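Local coordinates for tryptophan synthase alpha chain (Pyrococcus furiosus, PDB 2DZS), which cleaves indoleglycerol phosphate by a retro-aldol reaction into indole and glyceraldehyde 3-phosphate, as the alpha subunit of tryptophan synthase, at residues 99-104 with 132-137. The protein carries 1 engineered substitution. Residues are numbered along the deposited sequence; the frame is centred on the assembly and turned at random.
Engineered in segment 99-104: Ala103 (natural residue Glu).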
loop_
_atom_site.group_PDB
_atom_site.type_symbol
_atom_site.label_atom_id
_atom_site.label_comp_id
_atom_site.label_asym_id
_atom_site.label_seq_id
_atom_site.Cartn_x
_atom_site.Cartn_y
_atom_site.Cartn_z
ATOM N N ASN A 99 -10.916 0.621 -18.031
ATOM C CA ASN A 99 -10.549 -0.769 -18.289
ATOM C C ASN A 99 -9.801 -1.341 -17.098
ATOM O O ASN A 99 -10.159 -2.386 -16.562
ATOM C CB ASN A 99 -9.648 -0.878 -19.521
ATOM C CG ASN A 99 -10.402 -0.709 -20.805
ATOM O OD1 ASN A 99 -11.331 -1.470 -21.093
ATOM N ND2 ASN A 99 -10.013 0.293 -21.594
ATOM N N PHE A 100 -8.746 -0.646 -16.697
ATOM C CA PHE A 100 -7.934 -1.083 -15.573
ATOM C C PHE A 100 -8.766 -1.220 -14.304
ATOM O O PHE A 100 -8.761 -2.272 -13.669
ATOM C CB PHE A 100 -6.800 -0.095 -15.328
ATOM C CG PHE A 100 -5.850 -0.531 -14.266
ATOM C CD1 PHE A 100 -5.007 -1.618 -14.481
ATOM C CD2 PHE A 100 -5.791 0.139 -13.046
ATOM C CE1 PHE A 100 -4.115 -2.031 -13.498
ATOM C CE2 PHE A 100 -4.905 -0.265 -12.056
ATOM C CZ PHE A 100 -4.065 -1.353 -12.281
ATOM N N LEU A 101 -9.478 -0.157 -13.937
ATOM C CA LEU A 101 -10.302 -0.177 -12.729
ATOM C C LEU A 101 -11.318 -1.317 -12.756
ATOM O O LEU A 101 -11.494 -2.029 -11.767
ATOM C CB LEU A 101 -11.014 1.164 -12.552
ATOM C CG LEU A 101 -10.098 2.333 -12.186
ATOM C CD1 LEU A 101 -10.867 3.648 -12.233
ATOM C CD2 LEU A 101 -9.536 2.103 -10.798
ATOM N N ALA A 102 -11.971 -1.491 -13.898
ATOM C CA ALA A 102 -12.954 -2.551 -14.059
ATOM C C ALA A 102 -12.295 -3.915 -13.864
ATOM O O ALA A 102 -12.838 -4.798 -13.193
ATOM C CB ALA A 102 -13.589 -2.472 -15.444
ATOM N N ALA A 103 -11.118 -4.082 -14.454
ATOM C CA ALA A 103 -10.400 -5.341 -14.341
ATOM C C ALA A 103 -9.939 -5.538 -12.901
ATOM O O ALA A 103 -9.859 -6.662 -12.409
ATOM C CB ALA A 103 -9.207 -5.345 -15.296
ATOM N N ALA A 104 -9.633 -4.435 -12.227
ATOM C CA ALA A 104 -9.189 -4.491 -10.840
ATOM C C ALA A 104 -10.342 -5.012 -9.996
ATOM O O ALA A 104 -10.200 -5.981 -9.258
ATOM C CB ALA A 104 -8.768 -3.102 -10.368
ATOM N N GLU A 132 -17.008 2.394 -11.129
ATOM C CA GLU A 132 -16.555 1.018 -11.234
ATOM C C GLU A 132 -16.539 0.265 -9.915
ATOM O O GLU A 132 -16.169 -0.908 -9.873
ATOM C CB GLU A 132 -15.171 0.965 -11.871
ATOM C CG GLU A 132 -15.154 1.384 -13.329
ATOM C CD GLU A 132 -16.211 0.673 -14.163
ATOM O OE1 GLU A 132 -16.250 -0.572 -14.157
ATOM O OE2 GLU A 132 -17.004 1.361 -14.835
ATOM N N GLY A 133 -16.935 0.936 -8.837
ATOM C CA GLY A 133 -16.982 0.288 -7.539
ATOM C C GLY A 133 -15.640 0.082 -6.867
ATOM O O GLY A 133 -15.460 -0.874 -6.118
ATOM N N ILE A 134 -14.695 0.971 -7.137
ATOM C CA ILE A 134 -13.371 0.887 -6.534
ATOM C C ILE A 134 -13.212 2.084 -5.614
ATOM O O ILE A 134 -13.467 3.210 -6.030
ATOM C CB ILE A 134 -12.252 0.950 -7.610
ATOM C CG1 ILE A 134 -12.310 -0.296 -8.495
ATOM C CG2 ILE A 134 -10.869 1.081 -6.940
ATOM C CD1 ILE A 134 -11.891 -1.572 -7.793
ATOM N N LYS A 135 -12.799 1.855 -4.372
ATOM C CA LYS A 135 -12.611 2.975 -3.446
ATOM C C LYS A 135 -11.277 3.643 -3.723
ATOM O O LYS A 135 -10.321 2.979 -4.145
ATOM C CB LYS A 135 -12.668 2.502 -1.993
ATOM C CG LYS A 135 -14.072 2.130 -1.535
ATOM C CD LYS A 135 -14.076 1.614 -0.107
ATOM C CE LYS A 135 -15.470 1.186 0.315
ATOM N NZ LYS A 135 -15.470 0.636 1.706
ATOM N N THR A 136 -11.214 4.954 -3.504
ATOM C CA THR A 136 -9.981 5.694 -3.737
ATOM C C THR A 136 -9.110 5.830 -2.485
ATOM O O THR A 136 -9.606 6.045 -1.374
ATOM C CB THR A 136 -10.272 7.103 -4.255
ATOM O OG1 THR A 136 -11.096 7.788 -3.304
ATOM C CG2 THR A 136 -10.980 7.050 -5.606
ATOM N N VAL A 137 -7.804 5.696 -2.685
ATOM C CA VAL A 137 -6.822 5.834 -1.623
ATOM C C VAL A 137 -5.807 6.859 -2.122
ATOM O O VAL A 137 -5.137 6.624 -3.120
ATOM C CB VAL A 137 -6.104 4.497 -1.337
ATOM C CG1 VAL A 137 -4.907 4.723 -0.428
ATOM C CG2 VAL A 137 -7.064 3.524 -0.672
#
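The carboxylate of Glu132 is shared between two kinds of neighbour on helix 97-107: OE2 forms a salt bridge with Arg98, while OE1 rests on the methyl of Ala102, 3.5 Å from its CB. The side chain reaches the helix through a bend, with CG beside the backbone N (chi1 -68°) and a turn at chi2 (-50°). Its aliphatic part takes a share of the packing as well, and CB of Glu132 lies 4.2 Å from CB of Leu101. No hydrogen bond joins residues 99-104 to 132-137, so what joins them directly is van der Waals contact.

Directly after Glu132 the chain turns at Gly133, whose positive phi of 76° belongs to a Schellman motif ending helix 122-131; the carbonyl oxygen of Gly133 accepts a hydrogen bond from NZ of Lys105, also on helix 97-107. The turn is followed by Ile134, which presents two branches to the helix. Its CG1 approaches the backbone O of Leu101 at 3.8 Å, and CD1 continues to the methyl of Ala104, 4.3 Å from CB. The other branch, CG2, meets CD2 of Leu101 at 4.2 Å. Leu101 also packs against Phe125, Ile128 and Ala129 of helix 122-131, and both Leu101 and Ile134 touch Ile112 of strand 111-114.

The example illustrates how neighbouring outer helices of a closed barrel are packed together: a polar pair borders an apolar interior where helix 97-107 meets the turn from helix 122-131 into strand 135-140, as in the eight-stranded beta/alpha (TIM) barrel.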